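Local coordinates for protein ferredoxin component of carbazole 1,9a-dioxygenase (Nocardioides aromaticivorans, PDB 3GCE) that carries a Rieske [2Fe-2S] cluster and, as the ferredoxin component, probably passes electrons to the terminal oxygenase of carbazole 1,9a-dioxygenase, at residues F63-E69 and R78-R82; P11-L17 and T105-P111. All blocks are in the same frame, centred on the assembly; numbering follows the deposited sequence.

Running from the N terminus, the chain first lays down 11-17, an outer strand that finds its partner only when 105-111 returns at the far end of the sequence; contact 2 thereby closes a loop of 87 residues that contains the cluster ligands and the other two sheets. Contact 1 lies within that loop and does not cross it: 63-69 meets 78-82 after a short excursion that includes the cluster ligands C72 and H75. Contact 1 belongs to the four-stranded sheet of the cluster-binding part, whereas contact 2 joins the two chain ends in the three-stranded sheet 12-16, 106-109, 100-103. Their centres are about 20 Å apart, on opposite sides of the chain's centre.

Contact 1: residues F63-E69 and R78-R82; sequences FHAESLE and RFDVR
OE1 of E69 is gripped from both segments: the hydroxyl OG of S67 donates to it at 2.6 Å on the anti side of the carboxylate, and NH1 of R78 reaches it at 3.1 Å from above the carboxylate plane, completing a salt bridge. The setting is the antiparallel sheet of the Rieske cluster-binding part, where E69 and D80 form a non-hydrogen-bonded pair, and L68 and E69 opposite H64 make a G1 beta bulge. OE2 of E69 is hydrogen-bonded to OG1 of T87, on strand 86-88 beyond 78-80. The extended R78 chain runs past E69 and lays its guanidinium flat on the H64 ring, planes 14° apart, with NH1 over the ring centre. NE2 of H64 is hydrogen-bonded to OE1 of E71, which limits the ring's rotation.

From the bulge, O of L68 accepts from N of V81 at 3.0 Å. A chi1 of -61° leaves CG2 of V81 between the backbone N and the carbonyl carbon, at the ring edge, 3.8 Å from CE1 of F63. D80 makes an Asx turn: N of R82 meets OD1 from above the carboxylate plane. The chi3 bend of R82 (-71°) takes NE back to OD1 of D80, a 2.9 Å salt bridge from the other side of that plane, near the syn direction. OD2 of D80 is hydrogen-bonded to OG1 of T83. CD of R82 lies 3.7 Å from CD1 of L68, while water 1 joins O of S67, OD1 of D80 and NH2 of R82.

Contact 2: residues P11-L17 and T105-P111; sequences PVRVATL and TEILVAP
R13 crosses to the neighbouring strand and grips E106. Its CB rests 3.7 Å from CD2 of L108, the residue paired with it across the sheet. CG, anti to the backbone N (chi1 -176°), leads the chain along 105-111, with O of I107 and OE1 of E106 both within van der Waals range. The chi2 turn puts CD of R13 3.1 Å from OE1 of E106; the chi3 bend then carries NE and CZ past the same oxygen and folds the guanidinium over its own strand, CA of A15 lying beneath the centre of one face. At the tip, NH1 of R13 donates to OE1 of E106 at 3.2 Å, a salt bridge on the syn side of the carboxylate; the two planes are 27° apart. OE2 of E106 accepts a hydrogen bond from water 2.

The two strands are antiparallel and join the beginning and end of the chain in a three-stranded sheet, strand 106-109 lying between 12-16 and 100-103. V12 and V109 are a hydrogen-bonded pair, N of V12 meeting O of V109 at 2.9 Å with the reciprocal bond of equal length. Farther along, N of V14 donates to O of I107, N of I107 to O of A15, and past the paired residues N of L17 donates to O of T105.

The side chains of V12 and V109 both touch V30, and V14 meets F28, both of strand 26-30. V14 sets CG2 3.7 Å from CG2 of I107 and CG1 3.9 Å from CG2 of V109, while CD1 of I107 reaches CA of L17 at 3.8 Å.

Contact 1: residues F63-E69 and R78-R82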
ATOM      1  N   PHE A  63      -1.261  -9.486   3.679  1.00 14.69           N
ATOM      2  CA  PHE A  63      -0.488  -8.552   4.483  1.00 15.35           C
ATOM      3  C   PHE A  63       0.035  -9.232   5.748  1.00 16.18           C
ATOM      4  O   PHE A  63      -0.719  -9.885   6.458  1.00 15.69           O
ATOM      5  CB  PHE A  63      -1.305  -7.286   4.811  1.00 15.40           C
ATOM      6  CG  PHE A  63      -0.562  -6.281   5.650  1.00 15.64           C
ATOM      7  CD1 PHE A  63       0.532  -5.586   5.132  1.00 14.21           C
ATOM      8  CD2 PHE A  63      -0.965  -6.023   6.959  1.00 17.49           C
ATOM      9  CE1 PHE A  63       1.212  -4.650   5.910  1.00 13.04           C
ATOM     10  CE2 PHE A  63      -0.287  -5.080   7.754  1.00 16.15           C
ATOM     11  CZ  PHE A  63       0.792  -4.392   7.221  1.00 15.80           C
ATOM     12  N   HIS A  64       1.332  -9.054   6.004  1.00 15.78           N
ATOM     13  CA  HIS A  64       2.008  -9.618   7.148  1.00 16.72           C
ATOM     14  C   HIS A  64       2.318  -8.489   8.116  1.00 17.17           C
ATOM     15  O   HIS A  64       3.320  -7.792   7.962  1.00 16.27           O
ATOM     16  CB  HIS A  64       3.298 -10.355   6.722  1.00 16.27           C
ATOM     17  CG  HIS A  64       3.048 -11.497   5.790  1.00 17.60           C
ATOM     18  ND1 HIS A  64       2.882 -12.789   6.230  1.00 19.16           N
ATOM     19  CD2 HIS A  64       2.895 -11.535   4.445  1.00 17.50           C
ATOM     20  CE1 HIS A  64       2.635 -13.574   5.198  1.00 20.70           C
ATOM     21  NE2 HIS A  64       2.638 -12.840   4.102  1.00 17.98           N
ATOM     22  N   ALA A  65       1.435  -8.308   9.104  1.00 17.48           N
ATOM     23  CA  ALA A  65       1.560  -7.184  10.041  1.00 18.95           C
ATOM     24  C   ALA A  65       2.866  -7.246  10.833  1.00 19.35           C
ATOM     25  O   ALA A  65       3.465  -6.215  11.111  1.00 19.79           O
ATOM     26  CB  ALA A  65       0.346  -7.086  10.974  1.00 19.02           C
ATOM     27  N   GLU A  66       3.327  -8.448  11.157  1.00 20.25           N
ATOM     28  CA  GLU A  66       4.504  -8.613  12.030  1.00 20.92           C
ATOM     29  C   GLU A  66       5.761  -8.075  11.376  1.00 19.88           C
ATOM     30  O   GLU A  66       6.656  -7.583  12.064  1.00 20.52           O
ATOM     31  CB  GLU A  66       4.745 -10.088  12.358  1.00 21.89           C
ATOM     32  CG  GLU A  66       3.670 -11.053  11.846  1.00 29.62           C
ATOM     33  CD  GLU A  66       3.748 -11.387  10.334  1.00 34.89           C
ATOM     34  OE1 GLU A  66       4.823 -11.120   9.742  1.00 36.91           O
ATOM     35  OE2 GLU A  66       2.750 -11.876   9.735  1.00 38.67           O
ATOM     36  N   SER A  67       5.847  -8.219  10.051  1.00 18.17           N
ATOM     37  CA  SER A  67       7.012  -7.793   9.300  1.00 16.51           C
ATOM     38  C   SER A  67       6.739  -6.584   8.387  1.00 15.93           C
ATOM     39  O   SER A  67       7.657  -6.122   7.701  1.00 15.28           O
ATOM     40  CB  SER A  67       7.576  -8.978   8.494  1.00 17.34           C
ATOM     41  OG  SER A  67       6.673  -9.386   7.472  1.00 15.75           O
ATOM     42  N   LEU A  68       5.494  -6.075   8.397  1.00 14.45           N
ATOM     43  CA  LEU A  68       5.046  -4.930   7.554  1.00 13.71           C
ATOM     44  C   LEU A  68       5.338  -5.154   6.057  1.00 13.12           C
ATOM     45  O   LEU A  68       5.849  -4.260   5.354  1.00 12.31           O
ATOM     46  CB  LEU A  68       5.600  -3.563   8.062  1.00 13.84           C
ATOM     47  CG  LEU A  68       5.070  -3.084   9.439  1.00 14.18           C
ATOM     48  CD1 LEU A  68       5.824  -1.873   9.933  1.00 15.18           C
ATOM     49  CD2 LEU A  68       3.539  -2.795   9.456  1.00 13.09           C
ATOM     50  N   GLU A  69       5.030  -6.373   5.609  1.00 13.00           N
ATOM     51  CA  GLU A  69       5.192  -6.770   4.220  1.00 12.86           C
ATOM     52  C   GLU A  69       3.843  -7.088   3.619  1.00 12.62           C
ATOM     53  O   GLU A  69       2.968  -7.672   4.278  1.00 12.50           O
ATOM     54  CB  GLU A  69       6.047  -8.025   4.124  1.00 12.49           C
ATOM     55  CG  GLU A  69       7.516  -7.837   4.464  1.00 14.62           C
ATOM     56  CD  GLU A  69       8.256  -9.165   4.417  1.00 16.29           C
ATOM     57  OE1 GLU A  69       7.945 -10.028   5.252  1.00 17.68           O
ATOM     58  OE2 GLU A  69       9.124  -9.356   3.535  1.00 14.96           O
ATOM     59  N   ARG A  78       7.524 -10.181  -2.095  1.00 12.32           N
ATOM     60  CA  ARG A  78       7.073  -9.278  -1.024  1.00 13.06           C
ATOM     61  C   ARG A  78       7.675  -7.889  -1.125  1.00 12.42           C
ATOM     62  O   ARG A  78       8.770  -7.732  -1.667  1.00 12.10           O
ATOM     63  CB  ARG A  78       7.383  -9.829   0.366  1.00 12.87           C
ATOM     64  CG  ARG A  78       6.666 -11.146   0.713  1.00 13.99           C
ATOM     65  CD  ARG A  78       6.844 -11.528   2.187  1.00 15.30           C
ATOM     66  NE  ARG A  78       6.297 -12.865   2.458  1.00 16.00           N
ATOM     67  CZ  ARG A  78       6.149 -13.403   3.671  1.00 18.97           C
ATOM     68  NH1 ARG A  78       6.510 -12.735   4.765  1.00 16.45           N
ATOM     69  NH2 ARG A  78       5.640 -14.623   3.784  1.00 17.16           N
ATOM     70  N   PHE A  79       6.937  -6.897  -0.616  1.00 11.66           N
ATOM     71  CA  PHE A  79       7.439  -5.519  -0.461  1.00 11.08           C
ATOM     72  C   PHE A  79       7.254  -5.034   0.965  1.00 10.81           C
ATOM     73  O   PHE A  79       6.286  -5.410   1.649  1.00 10.41           O
ATOM     74  CB  PHE A  79       6.704  -4.551  -1.401  1.00 10.98           C
ATOM     75  CG  PHE A  79       6.872  -4.895  -2.868  1.00 12.51           C
ATOM     76  CD1 PHE A  79       5.951  -5.729  -3.509  1.00 10.34           C
ATOM     77  CD2 PHE A  79       7.910  -4.323  -3.623  1.00 11.74           C
ATOM     78  CE1 PHE A  79       6.084  -6.051  -4.879  1.00 10.05           C
ATOM     79  CE2 PHE A  79       8.046  -4.634  -4.978  1.00 10.40           C
ATOM     80  CZ  PHE A  79       7.116  -5.493  -5.605  1.00 11.23           C
ATOM     81  N   ASP A  80       8.167  -4.173   1.390  1.00  9.92           N
ATOM     82  CA  ASP A  80       8.010  -3.426   2.624  1.00 10.66           C
ATOM     83  C   ASP A  80       6.978  -2.300   2.338  1.00 10.69           C
ATOM     84  O   ASP A  80       7.207  -1.454   1.478  1.00 10.99           O
ATOM     85  CB  ASP A  80       9.375  -2.856   3.041  1.00 10.73           C
ATOM     86  CG  ASP A  80       9.266  -1.840   4.181  1.00 14.87           C
ATOM     87  OD1 ASP A  80       8.311  -1.952   5.014  1.00 12.89           O
ATOM     88  OD2 ASP A  80      10.134  -0.924   4.228  1.00 15.11           O
ATOM     89  N   VAL A  81       5.858  -2.293   3.062  1.00 10.07           N
ATOM     90  CA  VAL A  81       4.827  -1.253   2.871  1.00  9.62           C
ATOM     91  C   VAL A  81       5.233   0.141   3.314  1.00 10.05           C
ATOM     92  O   VAL A  81       4.585   1.118   2.924  1.00  9.21           O
ATOM     93  CB  VAL A  81       3.465  -1.647   3.495  1.00 10.14           C
ATOM     94  CG1 VAL A  81       2.938  -2.932   2.835  1.00 10.41           C
ATOM     95  CG2 VAL A  81       3.558  -1.811   5.024  1.00  8.43           C
ATOM     96  N   ARG A  82       6.296   0.231   4.127  1.00 10.03           N
ATOM     97  CA  ARG A  82       6.826   1.514   4.593  1.00 10.66           C
ATOM     98  C   ARG A  82       7.598   2.264   3.508  1.00 11.38           C
ATOM     99  O   ARG A  82       7.627   3.518   3.489  1.00 12.46           O
ATOM    100  CB  ARG A  82       7.768   1.286   5.776  1.00 10.95           C
ATOM    101  CG  ARG A  82       7.061   0.804   7.039  1.00 12.91           C
ATOM    102  CD  ARG A  82       8.067   0.329   8.068  1.00 14.42           C
ATOM    103  NE  ARG A  82       8.684  -0.933   7.659  1.00 16.35           N
ATOM    104  CZ  ARG A  82       9.505  -1.640   8.423  1.00 17.69           C
ATOM    105  NH1 ARG A  82       9.791  -1.220   9.643  1.00 18.01           N
ATOM    106  NH2 ARG A  82      10.044  -2.760   7.967  1.00 18.01           N
TER
HETATM  107  O   HOH W   1       8.912  -4.441   5.952  1.00 18.55           O

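Contact 2: residues P11-L17 and T105-P111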
ATOM      1  N   PRO A  11      -4.006  16.858  -1.947  1.00 23.35           N
ATOM      2  CA  PRO A  11      -3.859  15.411  -1.860  1.00 21.19           C
ATOM      3  C   PRO A  11      -5.156  14.707  -2.296  1.00 19.62           C
ATOM      4  O   PRO A  11      -6.087  15.372  -2.767  1.00 17.74           O
ATOM      5  CB  PRO A  11      -3.588  15.187  -0.382  1.00 20.44           C
ATOM      6  CG  PRO A  11      -4.322  16.263   0.295  1.00 22.65           C
ATOM      7  CD  PRO A  11      -4.315  17.457  -0.640  1.00 22.95           C
ATOM      8  N   VAL A  12      -5.197  13.382  -2.157  1.00 18.12           N
ATOM      9  CA  VAL A  12      -6.394  12.609  -2.451  1.00 17.76           C
ATOM     10  C   VAL A  12      -6.912  11.969  -1.149  1.00 17.47           C
ATOM     11  O   VAL A  12      -6.166  11.250  -0.478  1.00 17.53           O
ATOM     12  CB  VAL A  12      -6.068  11.528  -3.512  1.00 18.25           C
ATOM     13  CG1 VAL A  12      -7.251  10.620  -3.777  1.00 17.40           C
ATOM     14  CG2 VAL A  12      -5.519  12.208  -4.812  1.00 17.78           C
ATOM     15  N   ARG A  13      -8.167  12.231  -0.788  1.00 16.39           N
ATOM     16  CA  ARG A  13      -8.752  11.621   0.408  1.00 15.86           C
ATOM     17  C   ARG A  13      -9.283  10.282  -0.059  1.00 16.02           C
ATOM     18  O   ARG A  13     -10.128  10.239  -0.963  1.00 15.97           O
ATOM     19  CB  ARG A  13      -9.931  12.413   1.027  1.00 16.93           C
ATOM     20  CG  ARG A  13     -10.388  11.707   2.355  1.00 17.62           C
ATOM     21  CD  ARG A  13     -11.868  11.570   2.725  1.00 22.49           C
ATOM     22  NE  ARG A  13     -12.520  10.482   2.039  1.00 25.54           N
ATOM     23  CZ  ARG A  13     -13.468   9.665   2.522  1.00 20.51           C
ATOM     24  NH1 ARG A  13     -13.922   9.704   3.769  1.00 21.61           N
ATOM     25  NH2 ARG A  13     -13.927   8.760   1.715  1.00 21.99           N
ATOM     26  N   VAL A  14      -8.802   9.200   0.543  1.00 15.53           N
ATOM     27  CA  VAL A  14      -9.197   7.860   0.092  1.00 15.63           C
ATOM     28  C   VAL A  14     -10.258   7.228   0.969  1.00 16.62           C
ATOM     29  O   VAL A  14     -11.077   6.448   0.485  1.00 16.79           O
ATOM     30  CB  VAL A  14      -7.978   6.914  -0.041  1.00 15.57           C
ATOM     31  CG1 VAL A  14      -7.051   7.429  -1.160  1.00 14.64           C
ATOM     32  CG2 VAL A  14      -7.225   6.786   1.283  1.00 13.95           C
ATOM     33  N   ALA A  15     -10.231   7.553   2.256  1.00 16.35           N
ATOM     34  CA  ALA A  15     -11.115   6.932   3.222  1.00 18.93           C
ATOM     35  C   ALA A  15     -10.915   7.567   4.587  1.00 19.88           C
ATOM     36  O   ALA A  15      -9.968   8.331   4.789  1.00 19.14           O
ATOM     37  CB  ALA A  15     -10.830   5.415   3.298  1.00 19.23           C
ATOM     38  N   THR A  16     -11.815   7.241   5.511  1.00 21.94           N
ATOM     39  CA  THR A  16     -11.665   7.540   6.924  1.00 24.28           C
ATOM     40  C   THR A  16     -10.931   6.361   7.580  1.00 25.38           C
ATOM     41  O   THR A  16     -11.122   5.202   7.180  1.00 25.57           O
ATOM     42  CB  THR A  16     -13.067   7.715   7.574  1.00 25.24           C
ATOM     43  OG1 THR A  16     -13.865   8.565   6.750  1.00 28.89           O
ATOM     44  CG2 THR A  16     -12.972   8.341   8.895  1.00 24.97           C
ATOM     45  N   LEU A  17     -10.087   6.649   8.571  1.00 26.37           N
ATOM     46  CA  LEU A  17      -9.238   5.641   9.189  1.00 28.18           C
ATOM     47  C   LEU A  17     -10.003   4.387   9.614  1.00 29.68           C
ATOM     48  O   LEU A  17      -9.552   3.266   9.356  1.00 29.56           O
ATOM     49  CB  LEU A  17      -8.469   6.219  10.383  1.00 28.11           C
ATOM     50  CG  LEU A  17      -7.405   5.348  11.045  1.00 28.02           C
ATOM     51  CD1 LEU A  17      -6.199   5.202  10.155  1.00 26.91           C
ATOM     52  CD2 LEU A  17      -7.000   5.917  12.397  1.00 28.56           C
ATOM     53  N   THR A 105      -9.131  12.100  11.278  1.00 21.08           N
ATOM     54  CA  THR A 105      -9.652  10.788  10.817  1.00 21.69           C
ATOM     55  C   THR A 105      -9.667  10.546   9.295  1.00 19.68           C
ATOM     56  O   THR A 105      -9.766   9.387   8.853  1.00 19.25           O
ATOM     57  CB  THR A 105     -11.051  10.420  11.437  1.00 22.47           C
ATOM     58  OG1 THR A 105     -11.189   8.989  11.485  1.00 29.18           O
ATOM     59  CG2 THR A 105     -12.187  10.970  10.624  1.00 21.47           C
ATOM     60  N   GLU A 106      -9.298  11.515   8.502  1.00 17.21           N
ATOM     61  CA  GLU A 106      -9.302  11.350   7.040  1.00 16.15           C
ATOM     62  C   GLU A 106      -7.928  10.918   6.541  1.00 14.94           C
ATOM     63  O   GLU A 106      -6.905  11.525   6.883  1.00 13.95           O
ATOM     64  CB  GLU A 106      -9.716  12.643   6.326  1.00 16.25           C
ATOM     65  CG  GLU A 106     -11.024  13.258   6.820  1.00 16.61           C
ATOM     66  CD  GLU A 106     -12.220  12.335   6.698  1.00 20.12           C
ATOM     67  OE1 GLU A 106     -12.223  11.451   5.830  1.00 19.62           O
ATOM     68  OE2 GLU A 106     -13.170  12.507   7.485  1.00 24.40           O
ATOM     69  N   ILE A 107      -7.914   9.885   5.711  1.00 13.59           N
ATOM     70  CA  ILE A 107      -6.661   9.396   5.171  1.00 13.12           C
ATOM     71  C   ILE A 107      -6.352  10.129   3.868  1.00 12.39           C
ATOM     72  O   ILE A 107      -7.082  10.001   2.868  1.00 11.94           O
ATOM     73  CB  ILE A 107      -6.657   7.854   4.949  1.00 12.82           C
ATOM     74  CG1 ILE A 107      -6.937   7.106   6.258  1.00 14.22           C
ATOM     75  CG2 ILE A 107      -5.308   7.416   4.363  1.00 12.95           C
ATOM     76  CD1 ILE A 107      -7.193   5.574   6.009  1.00 13.36           C
ATOM     77  N   LEU A 108      -5.267  10.891   3.879  1.00 12.15           N
ATOM     78  CA  LEU A 108      -4.896  11.710   2.715  1.00 12.89           C
ATOM     79  C   LEU A 108      -3.594  11.198   2.107  1.00 13.69           C
ATOM     80  O   LEU A 108      -2.609  11.018   2.830  1.00 12.77           O
ATOM     81  CB  LEU A 108      -4.713  13.152   3.160  1.00 13.00           C
ATOM     82  CG  LEU A 108      -5.877  13.837   3.907  1.00 14.02           C
ATOM     83  CD1 LEU A 108      -5.466  15.259   4.332  1.00 13.54           C
ATOM     84  CD2 LEU A 108      -7.123  13.873   3.012  1.00 12.73           C
ATOM     85  N   VAL A 109      -3.590  11.004   0.790  1.00 15.39           N
ATOM     86  CA  VAL A 109      -2.431  10.485   0.052  1.00 16.80           C
ATOM     87  C   VAL A 109      -1.925  11.545  -0.939  1.00 18.93           C
ATOM     88  O   VAL A 109      -2.696  12.075  -1.740  1.00 19.16           O
ATOM     89  CB  VAL A 109      -2.809   9.174  -0.718  1.00 17.11           C
ATOM     90  CG1 VAL A 109      -1.577   8.558  -1.439  1.00 16.37           C
ATOM     91  CG2 VAL A 109      -3.440   8.144   0.269  1.00 16.28           C
ATOM     92  N   ALA A 110      -0.638  11.861  -0.879  1.00 20.20           N
ATOM     93  CA  ALA A 110      -0.049  12.792  -1.835  1.00 22.16           C
ATOM     94  C   ALA A 110       0.110  12.110  -3.188  1.00 23.70           C
ATOM     95  O   ALA A 110       0.652  11.014  -3.257  1.00 23.83           O
ATOM     96  CB  ALA A 110       1.289  13.288  -1.333  1.00 21.30           C
ATOM     97  N   PRO A 111      -0.379  12.739  -4.269  1.00 25.95           N
ATOM     98  CA  PRO A 111      -0.275  12.134  -5.596  1.00 27.85           C
ATOM     99  C   PRO A 111       1.158  12.159  -6.108  1.00 29.63           C
ATOM    100  O   PRO A 111       1.964  12.950  -5.624  1.00 29.41           O
ATOM    101  CB  PRO A 111      -1.152  13.039  -6.478  1.00 28.28           C
ATOM    102  CG  PRO A 111      -1.921  13.905  -5.538  1.00 27.62           C
ATOM    103  CD  PRO A 111      -1.058  14.043  -4.324  1.00 26.57           C
TER
HETATM  104  O   HOH W   2     -15.684  11.399   7.279  1.00 42.20           O